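Local structure of isoflavone reductase (Medicago sativa, 2GAS) at residues Thr1-Ile7 / Gly26-Leu32; Gln92-Ile96 / Phe108-Glu112. The protein catalyses the NADPH-dependent reduction of isoflavones such as 2'-hydroxyformononetin to chiral isoflavanones, a late step in the synthesis of the alfalfa phytoalexin medicarpin. One frame throughout, in Å; residues are numbered along the deposited sequence.

In the fold
Both contacts belong to the parallel sheet of the NADP-binding Rossmann domain, whose strand order is 58-61, 29-33, 5-8, 79-82, 107-109. Interaction 1 joins strands 5-8 and 29-33, on one side of strand 79-82; interaction 2 lies on the other side, where helix 92-102 packs on strand 107-109 and the loop after it. Their centres are about 17 Å apart and their nearest atoms about 6 Å, without touching. Interaction 1 adjoins the inferred NADP-binding loop, the side chain of A31 lying about 4 Å from that of P10; interaction 2 adjoins the proposed catalytic site, the side chain of S111 lying about 5 Å from that of K133, the proposed proton acceptor.

Interaction 1 (Thr1-Ile7 / Gly26-Leu32); sequences TENKILI and GNPTYAL
G26 ends helix 15-25 in a Schellman motif; its positive phi (98°) suits glycine, since a CB would be jammed against the preceding carbonyl. N27, chi1 m, sends ND2 to N3 O (3.1 Å) and also bonds N203, tying the two loops together. P28 lacks an amide hydrogen but offers its carbonyl: I5 N to P28 O is 3.1 Å, while P28 CD lies 3.1 Å from T1 O. T29 pairs with I5 in parallel register; its OG1 bonds N27 O (2.8 Å) and S22. Y30 pairs with L6, donating N to I5 O (2.8 Å) and accepting I7 N at O (2.9 Å); its m rotamer lays the ring beside K4, with OH 3.6 Å from K4 CD. Small A31 pairs with I7, beside P10. L32 N closes the register on I7 O (3.2 Å). The axes of strands 5-7 and 29-32 approach to 4.6 Å with a signed crossing angle of -28°; with helix 15-25 they make the first beta-alpha-beta unit of the Rossmann fold.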
loop_
_atom_site.group_PDB
_atom_site.type_symbol
_atom_site.label_atom_id
_atom_site.label_comp_id
_atom_site.label_asym_id
_atom_site.label_seq_id
_atom_site.Cartn_x
_atom_site.Cartn_y
_atom_site.Cartn_z
ATOM N N THR A 1 -3.035 8.211 21.716
ATOM C CA THR A 1 -3.391 9.306 20.767
ATOM C C THR A 1 -2.503 10.535 20.954
ATOM O O THR A 1 -2.745 11.579 20.349
ATOM C CB THR A 1 -4.863 9.739 20.939
ATOM O OG1 THR A 1 -5.086 10.158 22.290
ATOM C CG2 THR A 1 -5.798 8.588 20.608
ATOM N N GLU A 2 -1.481 10.407 21.793
ATOM C CA GLU A 2 -0.557 11.509 22.049
ATOM C C GLU A 2 0.406 11.696 20.877
ATOM O O GLU A 2 0.966 12.779 20.687
ATOM C CB GLU A 2 0.247 11.247 23.331
ATOM C CG GLU A 2 -0.537 11.412 24.629
ATOM C CD GLU A 2 0.316 11.170 25.869
ATOM O OE1 GLU A 2 1.438 11.716 25.941
ATOM O OE2 GLU A 2 -0.139 10.443 26.778
ATOM N N ASN A 3 0.595 10.642 20.090
ATOM C CA ASN A 3 1.509 10.701 18.953
ATOM C C ASN A 3 1.054 11.654 17.854
ATOM O O ASN A 3 -0.061 11.542 17.341
ATOM C CB ASN A 3 1.699 9.310 18.335
ATOM C CG ASN A 3 2.335 8.326 19.291
ATOM O OD1 ASN A 3 3.454 8.532 19.760
ATOM N ND2 ASN A 3 1.623 7.244 19.583
ATOM N N LYS A 4 1.930 12.591 17.501
ATOM C CA LYS A 4 1.652 13.540 16.432
ATOM C C LYS A 4 2.128 12.844 15.164
ATOM O O LYS A 4 3.299 12.488 15.054
ATOM C CB LYS A 4 2.427 14.839 16.663
ATOM C CG LYS A 4 1.932 15.618 17.883
ATOM C CD LYS A 4 2.764 16.867 18.140
ATOM C CE LYS A 4 4.190 16.515 18.528
ATOM N NZ LYS A 4 4.989 17.726 18.879
ATOM N N ILE A 5 1.212 12.647 14.220
ATOM C CA ILE A 5 1.511 11.942 12.977
ATOM C C ILE A 5 1.541 12.839 11.737
ATOM O O ILE A 5 0.572 13.541 11.438
ATOM C CB ILE A 5 0.468 10.810 12.752
ATOM C CG1 ILE A 5 0.459 9.870 13.961
ATOM C CG2 ILE A 5 0.791 10.024 11.469
ATOM C CD1 ILE A 5 -0.590 8.777 13.895
ATOM N N LEU A 6 2.662 12.796 11.017
ATOM C CA LEU A 6 2.845 13.579 9.798
ATOM C C LEU A 6 2.753 12.659 8.588
ATOM O O LEU A 6 3.460 11.651 8.511
ATOM C CB LEU A 6 4.220 14.255 9.799
ATOM C CG LEU A 6 4.617 14.964 8.500
ATOM C CD1 LEU A 6 3.647 16.104 8.206
ATOM C CD2 LEU A 6 6.042 15.493 8.626
ATOM N N ILE A 7 1.892 13.020 7.646
ATOM C CA ILE A 7 1.712 12.231 6.436
ATOM C C ILE A 7 2.288 12.939 5.219
ATOM O O ILE A 7 1.874 14.052 4.882
ATOM C CB ILE A 7 0.212 11.953 6.154
ATOM C CG1 ILE A 7 -0.401 11.155 7.307
ATOM C CG2 ILE A 7 0.052 11.224 4.819
ATOM C CD1 ILE A 7 0.352 9.896 7.636
ATOM N N GLY A 26 -8.092 9.960 16.456
ATOM C CA GLY A 26 -7.937 11.055 17.398
ATOM C C GLY A 26 -6.526 11.600 17.526
ATOM O O GLY A 26 -6.254 12.427 18.396
ATOM N N ASN A 27 -5.618 11.147 16.666
ATOM C CA ASN A 27 -4.242 11.629 16.721
ATOM C C ASN A 27 -4.098 13.032 16.171
ATOM O O ASN A 27 -4.821 13.423 15.255
ATOM C CB ASN A 27 -3.304 10.767 15.871
ATOM C CG ASN A 27 -3.105 9.390 16.426
ATOM O OD1 ASN A 27 -3.972 8.531 16.300
ATOM N ND2 ASN A 27 -1.952 9.165 17.043
ATOM N N PRO A 28 -3.174 13.823 16.744
ATOM C CA PRO A 28 -2.991 15.171 16.203
ATOM C C PRO A 28 -2.439 14.809 14.822
ATOM O O PRO A 28 -1.449 14.075 14.723
ATOM C CB PRO A 28 -1.919 15.762 17.110
ATOM C CG PRO A 28 -2.211 15.115 18.426
ATOM C CD PRO A 28 -2.477 13.671 18.035
ATOM N N THR A 29 -3.075 15.301 13.768
ATOM C CA THR A 29 -2.676 14.947 12.412
ATOM C C THR A 29 -2.113 16.103 11.604
ATOM O O THR A 29 -2.700 17.181 11.561
ATOM C CB THR A 29 -3.889 14.323 11.692
ATOM O OG1 THR A 29 -4.425 13.277 12.514
ATOM C CG2 THR A 29 -3.491 13.739 10.352
ATOM N N TYR A 30 -0.969 15.859 10.967
ATOM C CA TYR A 30 -0.277 16.858 10.161
ATOM C C TYR A 30 -0.073 16.347 8.738
ATOM O O TYR A 30 0.138 15.155 8.530
ATOM C CB TYR A 30 1.095 17.166 10.775
ATOM C CG TYR A 30 1.058 17.691 12.194
ATOM C CD1 TYR A 30 0.651 16.881 13.255
ATOM C CD2 TYR A 30 1.432 19.002 12.473
ATOM C CE1 TYR A 30 0.617 17.370 14.564
ATOM C CE2 TYR A 30 1.400 19.501 13.774
ATOM C CZ TYR A 30 0.991 18.683 14.812
ATOM O OH TYR A 30 0.943 19.186 16.092
ATOM N N ALA A 31 -0.143 17.247 7.762
ATOM C CA ALA A 31 0.060 16.872 6.366
ATOM C C ALA A 31 1.065 17.828 5.730
ATOM O O ALA A 31 0.931 19.043 5.858
ATOM C CB ALA A 31 -1.265 16.919 5.603
ATOM N N LEU A 32 2.078 17.281 5.065
ATOM C CA LEU A 32 3.080 18.117 4.408
ATOM C C LEU A 32 2.555 18.503 3.036
ATOM O O LEU A 32 2.277 17.640 2.197
ATOM C CB LEU A 32 4.401 17.366 4.249
ATOM C CG LEU A 32 5.588 18.224 3.794
ATOM C CD1 LEU A 32 6.041 19.126 4.944
ATOM C CD2 LEU A 32 6.727 17.320 3.361
#

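Interaction 2 (Gln92-Ile96 / Phe108-Glu112); sequences QVKII and FFPSE
Q92 opens helix 92-102 and is the polar anchor of this contact. Its CA lies 7.5 Å from the CA of P110, and its CB points toward the strand segment. With chi1 m and chi2 t, the extended side chain carries its amide across the gap, where OE1 accepts a nearly straight hydrogen bond from S111 N (2.7 Å, 169°) and passes 3.3 Å from P110 CB. At the other end of the amide, NE2 donates to a water (2.8 Å to its O) that in turn donates to S111 O (2.9 Å to the same water O); NE2 also bonds I89 O. Glutamine suits the place because one planar group supplies both an acceptor and a donor. One helical turn on, I96 N bonds Q92 O at 2.9 Å. I95 and I96, both m in chi1 and chi2, supply branched apolar surface. The CG2 of I95 is 4.1 Å from F108 CE1, and CD1 of I96 also abuts this ring. F108, chi1 t, points toward the helix from extended backbone (-122/128), its CA 8.9 Å from that of I96; I140 of helix 126-143 touches both side chains. After F109 the chain leaves the strand, and beyond P110 it turns at S111 (-73/78), the centre of an inverse gamma turn. Apolar contact of I95 and I96 with F108 thus joins helix 92-102 to strand 107-109, while the Q92 amide bonds the backbone N of S111 directly and reaches its O through a water; NZ of K133, the proposed proton acceptor, also bonds that O weakly.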
loop_
_atom_site.group_PDB
_atom_site.type_symbol
_atom_site.label_atom_id
_atom_site.label_comp_id
_atom_site.label_asym_id
_atom_site.label_seq_id
_atom_site.Cartn_x
_atom_site.Cartn_y
_atom_site.Cartn_z
ATOM N N GLN A 92 13.381 8.922 -0.659
ATOM C CA GLN A 92 13.279 8.700 0.776
ATOM C C GLN A 92 14.651 8.846 1.425
ATOM O O GLN A 92 14.760 8.912 2.644
ATOM C CB GLN A 92 12.687 7.322 1.070
ATOM C CG GLN A 92 11.223 7.235 0.674
ATOM C CD GLN A 92 10.638 5.862 0.888
ATOM O OE1 GLN A 92 9.986 5.602 1.900
ATOM N NE2 GLN A 92 10.875 4.967 -0.063
ATOM N N VAL A 93 15.697 8.891 0.602
ATOM C CA VAL A 93 17.052 9.081 1.115
ATOM C C VAL A 93 17.085 10.480 1.715
ATOM O O VAL A 93 17.682 10.710 2.766
ATOM C CB VAL A 93 18.101 9.004 -0.012
ATOM C CG1 VAL A 93 19.468 9.421 0.516
ATOM C CG2 VAL A 93 18.158 7.591 -0.562
ATOM N N LYS A 94 16.432 11.411 1.031
ATOM C CA LYS A 94 16.368 12.792 1.487
ATOM C C LYS A 94 15.525 12.874 2.755
ATOM O O LYS A 94 15.843 13.627 3.674
ATOM C CB LYS A 94 15.772 13.673 0.386
ATOM C CG LYS A 94 16.578 13.635 -0.904
ATOM C CD LYS A 94 15.786 14.163 -2.092
ATOM C CE LYS A 94 16.624 14.118 -3.364
ATOM N NZ LYS A 94 15.860 14.532 -4.571
ATOM N N ILE A 95 14.450 12.094 2.809
ATOM C CA ILE A 95 13.594 12.093 3.987
ATOM C C ILE A 95 14.339 11.556 5.209
ATOM O O ILE A 95 14.219 12.101 6.307
ATOM C CB ILE A 95 12.330 11.235 3.760
ATOM C CG1 ILE A 95 11.490 11.832 2.626
ATOM C CG2 ILE A 95 11.523 11.161 5.048
ATOM C CD1 ILE A 95 10.941 13.201 2.931
ATOM N N ILE A 96 15.105 10.487 5.013
ATOM C CA ILE A 96 15.872 9.882 6.096
ATOM C C ILE A 96 16.932 10.863 6.603
ATOM O O ILE A 96 17.181 10.952 7.807
ATOM C CB ILE A 96 16.543 8.563 5.627
ATOM C CG1 ILE A 96 15.468 7.509 5.351
ATOM C CG2 ILE A 96 17.504 8.046 6.692
ATOM C CD1 ILE A 96 14.637 7.169 6.565
ATOM N N PHE A 108 9.137 5.715 11.779
ATOM C CA PHE A 108 9.073 6.094 10.374
ATOM C C PHE A 108 8.480 4.966 9.550
ATOM O O PHE A 108 8.912 3.817 9.663
ATOM C CB PHE A 108 10.474 6.428 9.839
ATOM C CG PHE A 108 10.530 6.656 8.343
ATOM C CD1 PHE A 108 9.616 7.496 7.712
ATOM C CD2 PHE A 108 11.527 6.060 7.572
ATOM C CE1 PHE A 108 9.701 7.738 6.337
ATOM C CE2 PHE A 108 11.616 6.300 6.201
ATOM C CZ PHE A 108 10.709 7.134 5.586
ATOM N N PHE A 109 7.466 5.300 8.752
ATOM C CA PHE A 109 6.826 4.346 7.855
ATOM C C PHE A 109 7.273 4.683 6.442
ATOM O O PHE A 109 6.819 5.673 5.871
ATOM C CB PHE A 109 5.293 4.468 7.866
ATOM C CG PHE A 109 4.617 3.828 9.046
ATOM C CD1 PHE A 109 4.673 4.411 10.306
ATOM C CD2 PHE A 109 3.864 2.664 8.879
ATOM C CE1 PHE A 109 3.984 3.855 11.387
ATOM C CE2 PHE A 109 3.168 2.094 9.957
ATOM C CZ PHE A 109 3.227 2.690 11.210
ATOM N N PRO A 110 8.184 3.889 5.864
ATOM C CA PRO A 110 8.588 4.226 4.497
ATOM C C PRO A 110 7.485 3.858 3.500
ATOM O O PRO A 110 6.474 3.256 3.872
ATOM C CB PRO A 110 9.867 3.410 4.300
ATOM C CG PRO A 110 9.653 2.228 5.202
ATOM C CD PRO A 110 9.057 2.851 6.437
ATOM N N SER A 111 7.693 4.219 2.237
ATOM C CA SER A 111 6.722 3.966 1.178
ATOM C C SER A 111 6.655 2.491 0.787
ATOM O O SER A 111 7.205 2.071 -0.232
ATOM C CB SER A 111 7.061 4.831 -0.046
ATOM O OG SER A 111 6.078 4.705 -1.056
ATOM N N GLU A 112 5.969 1.713 1.615
ATOM C CA GLU A 112 5.807 0.285 1.393
ATOM C C GLU A 112 4.426 0.101 0.781
ATOM O O GLU A 112 4.246 0.308 -0.415
ATOM C CB GLU A 112 5.929 -0.450 2.728
ATOM C CG GLU A 112 7.347 -0.431 3.320
ATOM C CD GLU A 112 8.240 -1.496 2.712
ATOM O OE1 GLU A 112 7.693 -2.511 2.230
ATOM O OE2 GLU A 112 9.483 -1.333 2.732
HETATM O O HOH W 1 10.102 2.295 0.096
#